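PDB 6T1B: YlmD from Geobacillus stearothermophilus, which catalyses the phosphorolysis of adenosine, inosine and S-methyl-5'-thioadenosine to ribose 1-phosphates and free purine bases, and also deaminates adenosine, using a catalytic zinc ion. Local coordinates for residues A83-V88 / G155-L160; S170-A175 / A230-S235; I180-Y185 / A216-E221. One frame throughout, in Å; residues are numbered along the deposited sequence.

Contact 1 (A83-V88 / G155-L160); sequences ADIQKV and GHMVWL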
ATOM      1  N   ALA A  83       5.067   8.050  -9.209  1.00 14.60           N
ATOM      2  CA  ALA A  83       3.610   8.072  -9.252  1.00 15.18           C
ATOM      3  C   ALA A  83       3.047   7.316 -10.446  1.00 14.46           C
ATOM      4  O   ALA A  83       1.886   7.531 -10.817  1.00 16.31           O
ATOM      5  CB  ALA A  83       3.097   9.507  -9.209  1.00 17.25           C
ATOM      6  N   ASP A  84       3.817   6.417 -11.049  1.00 13.84           N
ATOM      7  CA  ASP A  84       3.351   5.675 -12.218  1.00 14.01           C
ATOM      8  C   ASP A  84       2.646   4.384 -11.786  1.00 11.33           C
ATOM      9  O   ASP A  84       2.921   3.823 -10.726  1.00 12.05           O
ATOM     10  CB  ASP A  84       4.538   5.394 -13.144  1.00 15.17           C
ATOM     11  CG  ASP A  84       4.989   6.633 -13.908  1.00 21.38           C
ATOM     12  OD1 ASP A  84       4.126   7.318 -14.522  1.00 26.69           O
ATOM     13  OD2 ASP A  84       6.194   6.922 -13.904  1.00 28.85           O
ATOM     14  N   ILE A  85       1.697   3.960 -12.620  1.00 12.86           N
ATOM     15  CA  ILE A  85       0.798   2.851 -12.321  1.00 12.98           C
ATOM     16  C   ILE A  85       0.667   2.017 -13.585  1.00 13.00           C
ATOM     17  O   ILE A  85       0.617   2.564 -14.691  1.00 16.05           O
ATOM     18  CB  ILE A  85      -0.587   3.384 -11.914  1.00 13.74           C
ATOM     19  CG1 ILE A  85      -0.526   4.145 -10.599  1.00 12.96           C
ATOM     20  CG2 ILE A  85      -1.599   2.251 -11.845  1.00 14.92           C
ATOM     21  CD1 ILE A  85      -1.785   4.942 -10.302  1.00 14.18           C
ATOM     22  N   GLN A  86       0.594   0.696 -13.431  1.00 12.38           N
ATOM     23  CA  GLN A  86       0.462  -0.222 -14.557  0.54 14.71           C
ATOM     24  C   GLN A  86      -0.753  -1.126 -14.374  1.00 13.46           C
ATOM     25  O   GLN A  86      -0.930  -1.710 -13.299  1.00 13.00           O
ATOM     26  CB  GLN A  86       1.702  -1.116 -14.662  0.54 18.14           C
ATOM     27  CG  GLN A  86       1.846  -1.836 -15.982  0.54 19.00           C
ATOM     28  CD  GLN A  86       2.569  -0.977 -16.999  0.54 34.16           C
ATOM     29  OE1 GLN A  86       3.793  -0.841 -16.955  0.54 42.15           O
ATOM     30  NE2 GLN A  86       1.821  -0.367 -17.894  0.54 32.27           N
ATOM     31  N   LYS A  87      -1.562  -1.253 -15.413  1.00 14.06           N
ATOM     32  CA  LYS A  87      -2.602  -2.270 -15.455  1.00 13.57           C
ATOM     33  C   LYS A  87      -1.952  -3.611 -15.751  1.00 14.15           C
ATOM     34  O   LYS A  87      -1.118  -3.723 -16.663  1.00 16.92           O
ATOM     35  CB  LYS A  87      -3.588  -1.948 -16.567  1.00 14.90           C
ATOM     36  CG  LYS A  87      -4.677  -2.991 -16.738  1.00 15.80           C
ATOM     37  CD  LYS A  87      -5.674  -2.575 -17.785  1.00 19.26           C
ATOM     38  CE  LYS A  87      -6.819  -3.587 -17.944  1.00 22.90           C
ATOM     39  NZ  LYS A  87      -7.935  -3.034 -18.768  1.00 27.17           N
ATOM     40  N   VAL A  88      -2.312  -4.631 -14.972  1.00 13.46           N
ATOM     41  CA  VAL A  88      -1.774  -5.971 -15.177  1.00 13.78           C
ATOM     42  C   VAL A  88      -2.881  -6.997 -15.333  1.00 14.47           C
ATOM     43  O   VAL A  88      -4.038  -6.764 -14.970  1.00 15.05           O
ATOM     44  CB  VAL A  88      -0.830  -6.384 -14.031  1.00 14.00           C
ATOM     45  CG1 VAL A  88       0.383  -5.458 -14.010  1.00 14.03           C
ATOM     46  CG2 VAL A  88      -1.562  -6.343 -12.683  1.00 13.18           C
ATOM     47  N   GLY A 155      -4.575  10.108  -6.987  1.00 15.10           N
ATOM     48  CA  GLY A 155      -5.479  10.617  -8.000  1.00 15.98           C
ATOM     49  C   GLY A 155      -5.204  10.048  -9.378  1.00 16.62           C
ATOM     50  O   GLY A 155      -6.109   9.979 -10.218  1.00 17.52           O
ATOM     51  N   HIS A 156      -3.956   9.663  -9.647  1.00 15.10           N
ATOM     52  CA  HIS A 156      -3.621   9.041 -10.924  1.00 16.35           C
ATOM     53  C   HIS A 156      -4.355   7.714 -11.085  1.00 13.84           C
ATOM     54  O   HIS A 156      -4.858   7.414 -12.175  1.00 15.32           O
ATOM     55  CB  HIS A 156      -2.102   8.865 -11.008  1.00 15.62           C
ATOM     56  CG  HIS A 156      -1.595   8.414 -12.344  1.00 16.26           C
ATOM     57  ND1 HIS A 156      -2.090   8.885 -13.540  1.00 26.11           N
ATOM     58  CD2 HIS A 156      -0.589   7.568 -12.666  1.00 17.89           C
ATOM     59  CE1 HIS A 156      -1.434   8.320 -14.540  1.00 23.48           C
ATOM     60  NE2 HIS A 156      -0.524   7.510 -14.037  1.00 25.58           N
ATOM     61  N   MET A 157      -4.475   6.930 -10.009  1.00 12.87           N
ATOM     62  CA  MET A 157      -5.236   5.683 -10.108  1.00 12.80           C
ATOM     63  C   MET A 157      -6.679   5.989 -10.505  1.00 14.98           C
ATOM     64  O   MET A 157      -7.250   5.362 -11.416  1.00 15.06           O
ATOM     65  CB  MET A 157      -5.227   4.956  -8.761  1.00 12.42           C
ATOM     66  CG  MET A 157      -5.880   3.578  -8.801  1.00 12.71           C
ATOM     67  SD  MET A 157      -4.913   2.288  -9.611  1.00 12.51           S
ATOM     68  CE  MET A 157      -3.631   1.996  -8.366  1.00 13.69           C
ATOM     69  N   VAL A 158      -7.283   6.971  -9.837  1.00 13.86           N
ATOM     70  CA  VAL A 158      -8.664   7.343 -10.124  1.00 15.27           C
ATOM     71  C   VAL A 158      -8.793   7.790 -11.571  1.00 15.41           C
ATOM     72  O   VAL A 158      -9.719   7.383 -12.290  1.00 17.53           O
ATOM     73  CB  VAL A 158      -9.132   8.436  -9.148  1.00 16.08           C
ATOM     74  CG1 VAL A 158     -10.541   8.885  -9.499  1.00 19.19           C
ATOM     75  CG2 VAL A 158      -9.093   7.921  -7.750  1.00 16.98           C
ATOM     76  N   TRP A 159      -7.864   8.642 -12.027  1.00 16.51           N
ATOM     77  CA  TRP A 159      -7.894   9.128 -13.401  1.00 18.63           C
ATOM     78  C   TRP A 159      -7.804   7.985 -14.404  1.00 17.06           C
ATOM     79  O   TRP A 159      -8.491   8.001 -15.437  1.00 18.93           O
ATOM     80  CB  TRP A 159      -6.751  10.121 -13.625  1.00 21.28           C
ATOM     81  CG  TRP A 159      -6.724  10.737 -14.984  1.00 23.92           C
ATOM     82  CD1 TRP A 159      -7.472  11.790 -15.410  1.00 30.29           C
ATOM     83  CD2 TRP A 159      -5.899  10.351 -16.090  1.00 25.12           C
ATOM     84  NE1 TRP A 159      -7.168  12.084 -16.717  1.00 30.45           N
ATOM     85  CE2 TRP A 159      -6.202  11.218 -17.158  1.00 26.39           C
ATOM     86  CE3 TRP A 159      -4.935   9.360 -16.283  1.00 32.89           C
ATOM     87  CZ2 TRP A 159      -5.582  11.120 -18.401  1.00 37.93           C
ATOM     88  CZ3 TRP A 159      -4.314   9.265 -17.522  1.00 43.32           C
ATOM     89  CH2 TRP A 159      -4.643  10.142 -18.565  1.00 38.18           C
ATOM     90  N   LEU A 160      -6.941   7.006 -14.140  1.00 16.77           N
ATOM     91  CA  LEU A 160      -6.820   5.879 -15.062  1.00 16.25           C
ATOM     92  C   LEU A 160      -8.101   5.058 -15.082  1.00 15.93           C
ATOM     93  O   LEU A 160      -8.555   4.639 -16.152  1.00 18.36           O
ATOM     94  CB  LEU A 160      -5.641   4.989 -14.686  1.00 16.55           C
ATOM     95  CG  LEU A 160      -4.256   5.596 -14.911  1.00 15.26           C
ATOM     96  CD1 LEU A 160      -3.163   4.728 -14.284  1.00 16.39           C
ATOM     97  CD2 LEU A 160      -3.988   5.782 -16.380  1.00 21.54           C
TER
HETATM   98  O   HOH W   1       1.578   5.857 -14.978  1.00 24.17           O
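Ile-85 and three residues of the helix, His-156, Met-157 and Leu-160, make up the apolar part. The isoleucine has CG1 anti to its own carbonyl carbon (chi1 -66°), and the extended chi2 (168°) carries CD1 on to the helix backbone, 3.4 Å from Met-157 N; CD1 also meets Met-157 CB. It approaches His-156 CD2 obliquely, the two side chains running past each other in opposite directions. Met-157 crosses Ile-85 at about a right angle, its unbranched, flexible thioether folding at chi2 and chi3 to lay SD and CE on the isoleucine. Leu-160 passes Ile-85 in the opposite direction, its CD1 3.7 Å from Ile-85 CB. Leu-160 CD1 also lies 3.8 Å above the plane of the His-156 ring, offset toward the rim.

The polar part is carried by one water in the plane of the imidazole. It lies 2.8 Å from His-156 NE2, accepts from Ile-85 N and donates to Asp-84 OD1 at 3.0 Å, joining helix and strand entry through solvent. Ala-83 O comes within 3.1 Å of His-156 CD2, and the model gives this buried carbonyl no hydrogen-bonding partner.

Strand 85-87 is outermost in its mixed sheet, beside strand 109-112, whose Tyr-111 touches Ile-85 and Met-157. The axes of strand 85-87 and helix segment 155-160 approach to 9.8 Å and run 32° apart: helix-on-sheet packing of an alpha/beta layer, at the sheet's margin.

Contact 2 (S170-A175 / A230-S235); sequences SDIYVA and AGVPNS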
ATOM      1  N   SER A 170     -17.378   7.867  -8.349  1.00 23.11           N
ATOM      2  CA  SER A 170     -18.407   7.487  -7.391  1.00 24.12           C
ATOM      3  C   SER A 170     -18.543   5.976  -7.233  1.00 23.31           C
ATOM      4  O   SER A 170     -19.178   5.518  -6.276  1.00 28.05           O
ATOM      5  CB  SER A 170     -19.745   8.093  -7.845  1.00 25.19           C
ATOM      6  OG  SER A 170     -20.071   7.599  -9.139  1.00 27.16           O
ATOM      7  N   ASP A 171     -18.003   5.183  -8.154  1.00 21.29           N
ATOM      8  CA  ASP A 171     -18.069   3.737  -8.031  1.00 22.32           C
ATOM      9  C   ASP A 171     -16.832   3.152  -7.364  1.00 19.22           C
ATOM     10  O   ASP A 171     -16.729   1.926  -7.253  1.00 20.21           O
ATOM     11  CB  ASP A 171     -18.244   3.081  -9.408  1.00 24.90           C
ATOM     12  CG  ASP A 171     -19.600   3.361 -10.030  1.00 36.20           C
ATOM     13  OD1 ASP A 171     -19.703   3.355 -11.275  1.00 36.45           O
ATOM     14  OD2 ASP A 171     -20.562   3.599  -9.275  1.00 33.54           O
ATOM     15  N   ILE A 172     -15.918   3.987  -6.924  1.00 18.51           N
ATOM     16  CA  ILE A 172     -14.665   3.551  -6.328  1.00 16.91           C
ATOM     17  C   ILE A 172     -14.748   3.642  -4.815  1.00 16.77           C
ATOM     18  O   ILE A 172     -15.358   4.571  -4.267  1.00 16.54           O
ATOM     19  CB  ILE A 172     -13.495   4.404  -6.862  1.00 17.23           C
ATOM     20  CG1 ILE A 172     -13.441   4.261  -8.386  1.00 17.19           C
ATOM     21  CG2 ILE A 172     -12.187   4.023  -6.191  1.00 17.25           C
ATOM     22  CD1 ILE A 172     -12.363   5.124  -9.035  1.00 19.94           C
ATOM     23  N   TYR A 173     -14.139   2.675  -4.151  1.00 14.48           N
ATOM     24  CA  TYR A 173     -13.983   2.638  -2.706  1.00 15.16           C
ATOM     25  C   TYR A 173     -12.510   2.437  -2.407  1.00 14.35           C
ATOM     26  O   TYR A 173     -11.787   1.772  -3.159  1.00 13.68           O
ATOM     27  CB  TYR A 173     -14.803   1.512  -2.082  1.00 16.57           C
ATOM     28  CG  TYR A 173     -16.278   1.605  -2.362  1.00 17.19           C
ATOM     29  CD1 TYR A 173     -17.163   2.097  -1.411  1.00 19.23           C
ATOM     30  CD2 TYR A 173     -16.799   1.170  -3.568  1.00 19.11           C
ATOM     31  CE1 TYR A 173     -18.515   2.177  -1.669  1.00 22.15           C
ATOM     32  CE2 TYR A 173     -18.154   1.246  -3.828  1.00 21.62           C
ATOM     33  CZ  TYR A 173     -19.004   1.746  -2.883  1.00 19.96           C
ATOM     34  OH  TYR A 173     -20.350   1.791  -3.163  1.00 23.57           O
ATOM     35  N   VAL A 174     -12.052   3.051  -1.324  1.00 14.29           N
ATOM     36  CA  VAL A 174     -10.631   3.088  -0.998  1.00 12.57           C
ATOM     37  C   VAL A 174     -10.432   2.731   0.463  1.00 14.66           C
ATOM     38  O   VAL A 174     -11.194   3.185   1.323  1.00 13.86           O
ATOM     39  CB  VAL A 174     -10.021   4.481  -1.279  1.00 12.67           C
ATOM     40  CG1 VAL A 174      -8.622   4.533  -0.722  1.00 16.61           C
ATOM     41  CG2 VAL A 174     -10.068   4.792  -2.779  1.00 17.16           C
ATOM     42  N   ALA A 175      -9.401   1.945   0.754  1.00 12.71           N
ATOM     43  CA  ALA A 175      -8.935   1.779   2.121  1.00 12.50           C
ATOM     44  C   ALA A 175      -7.500   2.280   2.163  1.00 12.04           C
ATOM     45  O   ALA A 175      -6.676   1.888   1.331  1.00 11.62           O
ATOM     46  CB  ALA A 175      -9.000   0.330   2.570  1.00 12.55           C
ATOM     47  N   ALA A 230     -10.161  14.088  -6.405  1.00 20.29           N
ATOM     48  CA  ALA A 230     -10.314  13.335  -7.647  1.00 21.22           C
ATOM     49  C   ALA A 230     -11.720  12.780  -7.844  1.00 19.75           C
ATOM     50  O   ALA A 230     -12.001  12.200  -8.897  1.00 23.15           O
ATOM     51  CB  ALA A 230      -9.298  12.187  -7.686  1.00 21.98           C
ATOM     52  N   GLY A 231     -12.613  12.944  -6.869  1.00 19.80           N
ATOM     53  CA  GLY A 231     -13.992  12.543  -7.011  1.00 18.86           C
ATOM     54  C   GLY A 231     -14.423  11.339  -6.207  1.00 20.60           C
ATOM     55  O   GLY A 231     -15.597  10.966  -6.253  1.00 20.05           O
ATOM     56  N   VAL A 232     -13.538  10.708  -5.470  1.00 17.47           N
ATOM     57  CA  VAL A 232     -13.965   9.550  -4.673  1.00 17.12           C
ATOM     58  C   VAL A 232     -14.793  10.050  -3.496  1.00 15.59           C
ATOM     59  O   VAL A 232     -14.318  10.914  -2.738  1.00 17.40           O
ATOM     60  CB  VAL A 232     -12.764   8.758  -4.176  1.00 15.02           C
ATOM     61  CG1 VAL A 232     -13.241   7.569  -3.369  1.00 17.21           C
ATOM     62  CG2 VAL A 232     -11.891   8.303  -5.358  1.00 17.31           C
ATOM     63  N   PRO A 233     -15.994   9.528  -3.276  1.00 16.54           N
ATOM     64  CA  PRO A 233     -16.845  10.071  -2.207  1.00 16.93           C
ATOM     65  C   PRO A 233     -16.239   9.840  -0.830  1.00 16.43           C
ATOM     66  O   PRO A 233     -15.662   8.780  -0.556  1.00 17.10           O
ATOM     67  CB  PRO A 233     -18.158   9.292  -2.360  1.00 17.53           C
ATOM     68  CG  PRO A 233     -18.175   8.861  -3.799  1.00 18.60           C
ATOM     69  CD  PRO A 233     -16.728   8.556  -4.116  1.00 17.44           C
ATOM     70  N   ASN A 234     -16.454  10.829   0.051  1.00 17.15           N
ATOM     71  CA  ASN A 234     -15.961  10.762   1.425  1.00 18.26           C
ATOM     72  C   ASN A 234     -16.342   9.444   2.088  1.00 18.96           C
ATOM     73  O   ASN A 234     -15.517   8.811   2.750  1.00 18.93           O
ATOM     74  CB  ASN A 234     -16.525  11.953   2.200  1.00 19.31           C
ATOM     75  CG  ASN A 234     -16.108  11.984   3.655  1.00 23.40           C
ATOM     76  OD1 ASN A 234     -14.919  11.936   3.964  1.00 25.63           O
ATOM     77  ND2 ASN A 234     -17.090  12.064   4.552  1.00 24.21           N
ATOM     78  N   SER A 235     -17.602   9.029   1.941  1.00 17.63           N
ATOM     79  CA  SER A 235     -18.100   7.832   2.624  1.00 19.82           C
ATOM     80  C   SER A 235     -17.568   6.543   2.014  1.00 17.46           C
ATOM     81  O   SER A 235     -17.839   5.462   2.547  1.00 20.41           O
ATOM     82  CB  SER A 235     -19.631   7.849   2.668  1.00 24.79           C
ATOM     83  OG  SER A 235     -20.172   7.788   1.369  1.00 25.27           O
TER
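Val-232 holds CG1 anti to its backbone N (chi1 -180°), which leaves CG2 anti to the carbonyl carbon, and the two methyls meet different parts of segment 170-175. CG1 lies 3.8 Å from Ile-172 O and 4.3 Å from Val-174 CG2, the beta carbon of Val-174 pointing toward the loop. Val-232 CG2 faces Ile-172 CG2 at 4.4 Å. These distances describe loose van der Waals packing, and a valine suits position 232 because it offers two short branches to separate neighbours.

Nearer the surface, Pro-233 rests its ring on the backbone of Ser-170: Pro-233 CD is 3.8 Å from Ser-170 CA, and CG is almost as near. The serine's own beta carbon points away from the loop, so its main chain provides the platform. A proline suits this position, its compact, conformationally restricted ring putting CG and CD against the serine CA.

The path of the loop is set just before, at Gly-231. It ends helix 219-229 in a Schellman motif, with a positive phi of 109° that would drive any beta carbon into the carbonyl O of Ala-230, a setting for glycine. Beyond the loop, His-236 ND1 bonds to Ile-172 O and its ring stacks with Tyr-173, while backbone bonds join Val-174 to His-236 and Tyr-238.

The contact thus lies at the end of the helical connection between the neighbouring parallel strands 173-176 and 237-239, a beta-alpha-beta type connection carrying an insertion, at the edge of the mixed sheet and far from the zinc and inosine sites.

Contact 3 (I180-Y185 / A216-E221); sequences IGPCCY and ALDLKE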
ATOM      1  N   ILE A 180       3.025   5.263   8.619  1.00 13.43           N
ATOM      2  CA  ILE A 180       3.575   6.093   9.675  1.00 14.72           C
ATOM      3  C   ILE A 180       2.650   7.286   9.892  1.00 15.64           C
ATOM      4  O   ILE A 180       2.170   7.903   8.939  1.00 18.29           O
ATOM      5  CB  ILE A 180       5.014   6.511   9.342  1.00 14.72           C
ATOM      6  CG1 ILE A 180       5.691   7.098  10.569  1.00 18.02           C
ATOM      7  CG2 ILE A 180       5.042   7.438   8.160  1.00 17.18           C
ATOM      8  CD1 ILE A 180       7.160   7.355  10.368  1.00 20.69           C
ATOM      9  N   GLY A 181       2.405   7.615  11.151  1.00 19.52           N
ATOM     10  CA  GLY A 181       1.540   8.717  11.496  1.00 19.88           C
ATOM     11  C   GLY A 181       2.313   9.985  11.779  1.00 21.12           C
ATOM     12  O   GLY A 181       3.535   9.986  11.921  1.00 20.58           O
ATOM     13  N   PRO A 182       1.585  11.103  11.879  1.00 20.96           N
ATOM     14  CA  PRO A 182       2.233  12.376  12.208  1.00 21.11           C
ATOM     15  C   PRO A 182       2.798  12.372  13.601  1.00 26.12           C
ATOM     16  O   PRO A 182       3.658  13.206  13.915  1.00 32.10           O
ATOM     17  CB  PRO A 182       1.104  13.400  12.057  1.00 28.49           C
ATOM     18  CG  PRO A 182      -0.161  12.606  12.240  1.00 26.32           C
ATOM     19  CD  PRO A 182       0.130  11.230  11.703  1.00 22.48           C
ATOM     20  N   CYS A 183       2.312  11.462  14.455  1.00 25.22           N
ATOM     21  CA  CYS A 183       2.940  11.200  15.744  1.00 34.35           C
ATOM     22  C   CYS A 183       4.439  10.955  15.626  1.00 29.62           C
ATOM     23  O   CYS A 183       5.191  11.289  16.549  1.00 34.83           O
ATOM     24  CB  CYS A 183       2.276   9.966  16.375  1.00 29.80           C
ATOM     25  SG  CYS A 183       1.772   8.645  15.196  1.00 27.81           S
ATOM     26  N   CYS A 184       4.883  10.368  14.504  1.00 28.50           N
ATOM     27  CA  CYS A 184       6.250   9.898  14.352  1.00 30.65           C
ATOM     28  C   CYS A 184       6.970  10.395  13.102  1.00 27.23           C
ATOM     29  O   CYS A 184       8.163  10.124  12.963  1.00 30.97           O
ATOM     30  CB  CYS A 184       6.271   8.354  14.291  1.00 27.64           C
ATOM     31  SG  CYS A 184       5.570   7.494  15.731  1.00 29.29           S
ATOM     32  N   TYR A 185       6.294  11.071  12.178  1.00 26.67           N
ATOM     33  CA  TYR A 185       6.888  11.441  10.896  1.00 21.69           C
ATOM     34  C   TYR A 185       7.026  12.955  10.835  1.00 24.13           C
ATOM     35  O   TYR A 185       6.029  13.667  10.654  1.00 25.53           O
ATOM     36  CB  TYR A 185       6.016  10.943   9.746  1.00 24.21           C
ATOM     37  CG  TYR A 185       6.648  11.011   8.369  1.00 22.14           C
ATOM     38  CD1 TYR A 185       8.026  10.978   8.189  1.00 26.11           C
ATOM     39  CD2 TYR A 185       5.846  11.093   7.238  1.00 21.66           C
ATOM     40  CE1 TYR A 185       8.581  11.030   6.910  1.00 40.85           C
ATOM     41  CE2 TYR A 185       6.385  11.139   5.971  1.00 28.67           C
ATOM     42  CZ  TYR A 185       7.750  11.111   5.812  1.00 34.63           C
ATOM     43  OH  TYR A 185       8.291  11.169   4.545  1.00 33.06           O
ATOM     44  N   ALA A 216       5.016  17.865  11.467  1.00 19.15           N
ATOM     45  CA  ALA A 216       4.421  16.552  11.644  1.00 19.02           C
ATOM     46  C   ALA A 216       3.456  16.294  10.497  1.00 19.59           C
ATOM     47  O   ALA A 216       2.450  17.015  10.363  1.00 20.06           O
ATOM     48  CB  ALA A 216       3.679  16.510  12.974  1.00 19.70           C
ATOM     49  N   LEU A 217       3.748  15.301   9.674  1.00 19.76           N
ATOM     50  CA  LEU A 217       3.046  15.099   8.415  1.00 17.52           C
ATOM     51  C   LEU A 217       2.162  13.869   8.488  1.00 17.36           C
ATOM     52  O   LEU A 217       2.610  12.810   8.942  1.00 19.05           O
ATOM     53  CB  LEU A 217       4.058  14.947   7.284  1.00 18.05           C
ATOM     54  CG  LEU A 217       3.536  14.540   5.913  1.00 16.93           C
ATOM     55  CD1 LEU A 217       2.546  15.554   5.405  1.00 19.23           C
ATOM     56  CD2 LEU A 217       4.681  14.402   4.960  1.00 18.92           C
ATOM     57  N   ASP A 218       0.923  14.009   8.020  1.00 15.70           N
ATOM     58  CA  ASP A 218      -0.068  12.925   7.988  1.00 16.36           C
ATOM     59  C   ASP A 218      -0.268  12.534   6.517  1.00 15.26           C
ATOM     60  O   ASP A 218      -1.125  13.102   5.824  1.00 16.74           O
ATOM     61  CB  ASP A 218      -1.368  13.378   8.623  1.00 18.45           C
ATOM     62  CG  ASP A 218      -2.373  12.244   8.766  1.00 20.23           C
ATOM     63  OD1 ASP A 218      -3.359  12.444   9.519  1.00 26.88           O
ATOM     64  OD2 ASP A 218      -2.172  11.181   8.147  1.00 21.92           O
ATOM     65  N   LEU A 219       0.545  11.594   6.029  1.00 14.88           N
ATOM     66  CA  LEU A 219       0.427  11.171   4.638  1.00 14.85           C
ATOM     67  C   LEU A 219      -0.899  10.470   4.369  1.00 14.88           C
ATOM     68  O   LEU A 219      -1.382  10.489   3.236  1.00 15.84           O
ATOM     69  CB  LEU A 219       1.582  10.260   4.232  1.00 17.57           C
ATOM     70  CG  LEU A 219       2.904  10.933   3.892  1.00 19.58           C
ATOM     71  CD1 LEU A 219       3.921   9.848   3.567  1.00 26.07           C
ATOM     72  CD2 LEU A 219       2.775  11.922   2.757  1.00 23.12           C
ATOM     73  N   LYS A 220      -1.488   9.823   5.373  1.00 13.79           N
ATOM     74  CA  LYS A 220      -2.785   9.197   5.153  1.00 13.22           C
ATOM     75  C   LYS A 220      -3.797  10.268   4.772  1.00 16.07           C
ATOM     76  O   LYS A 220      -4.530  10.131   3.786  1.00 15.50           O
ATOM     77  CB  LYS A 220      -3.258   8.472   6.409  1.00 15.43           C
ATOM     78  CG  LYS A 220      -2.463   7.252   6.800  1.00 13.90           C
ATOM     79  CD  LYS A 220      -3.074   6.654   8.060  1.00 16.50           C
ATOM     80  CE  LYS A 220      -2.213   5.563   8.609  1.00 19.83           C
ATOM     81  NZ  LYS A 220      -2.630   5.314  10.007  1.00 19.05           N
ATOM     82  N   GLU A 221      -3.837  11.363   5.532  1.00 15.42           N
ATOM     83  CA  GLU A 221      -4.792  12.427   5.256  1.00 15.61           C
ATOM     84  C   GLU A 221      -4.456  13.140   3.959  1.00 14.91           C
ATOM     85  O   GLU A 221      -5.356  13.563   3.233  1.00 17.13           O
ATOM     86  CB  GLU A 221      -4.846  13.402   6.437  1.00 17.23           C
ATOM     87  CG  GLU A 221      -5.731  14.615   6.214  1.00 21.18           C
ATOM     88  CD  GLU A 221      -7.237  14.324   6.238  1.00 22.77           C
ATOM     89  OE1 GLU A 221      -7.651  13.143   6.267  1.00 24.43           O
ATOM     90  OE2 GLU A 221      -7.998  15.306   6.242  1.00 28.47           O
TER
HETATM   91  O   HOH W   2       2.486  10.426   7.672  1.00 20.05           O
HETATM   92  O   HOH W   3      -0.398   9.292   8.277  1.00 30.12           O
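The ring of Pro-182 runs alongside the Asp-218 side chain in the same direction, with Pro-182 CG 3.9 Å from Asp-218 CB. Pro-182 also sets CB against Ala-216 CB; a small residue fits here because Pro-182 O already comes to 3.4 Å from Ala-216 CB.

Tyr-185 and Leu-217 likewise run alongside each other, both with CG anti to the backbone N (chi1 -168° in the tyrosine). Leu-217 CD2 meets Tyr-185 CE2 at 3.8 Å. Leu-219 crosses the tyrosine obliquely and brings CD1 to the same CE2, so the two leucine methyls meet one ring carbon from directions roughly 80° apart. The backbones are tied by Leu-217 N donating to Tyr-185 O at 3.0 Å, a nearly straight bond, supplemented by a CA-H...O contact from Ala-216.

Asp-218 is the N-cap of helix 219-229. Its OD2 accepts from Glu-221 N at 3.1 Å, met from above the carboxylate plane. A water lies 2.6 Å from Asp-218 OD2, accepts from Lys-220 N and sits beside Ile-180 O. A second water accepts from Leu-219 N at 2.8 Å and lies within bonding distance of Ile-180 O and Leu-217 O. An alanine in place of Asp-218 would probably leave Glu-221 N without its capping partner and the first of these waters less firmly held.

Cys-183 and Cys-184 turn away from this interface to bind a zinc ion with Cys-243 and Cys-246. The chemistry implies that this probably structural site is joined to the start of the helix by one backbone hydrogen bond, apolar packing and ordered water, the carboxylate probably also offsetting the helix dipole.

All three contacts are partly buried. Contact 2 lies farthest out, its centre about 17 Å from the chain centre, against 13 Å for contact 1 and 15 Å for contact 3, with Ser-170 at the surface. Contacts 1 and 2 serve opposite margins of one mixed sheet and touch through Val-158 of helix 153-163, which packs on Ala-230, Val-232 and Ile-172. Contact 1 mixes apolar packing with a water bridge, whereas contact 2 is direct packing without polar bonds between its segments. Contact 3, nested in the chain loop that contact 2 closes, touches neither; helix 219-229 begins in it and ends just before the loop of contact 2. It alone combines a direct backbone bond, a helix cap and two waters.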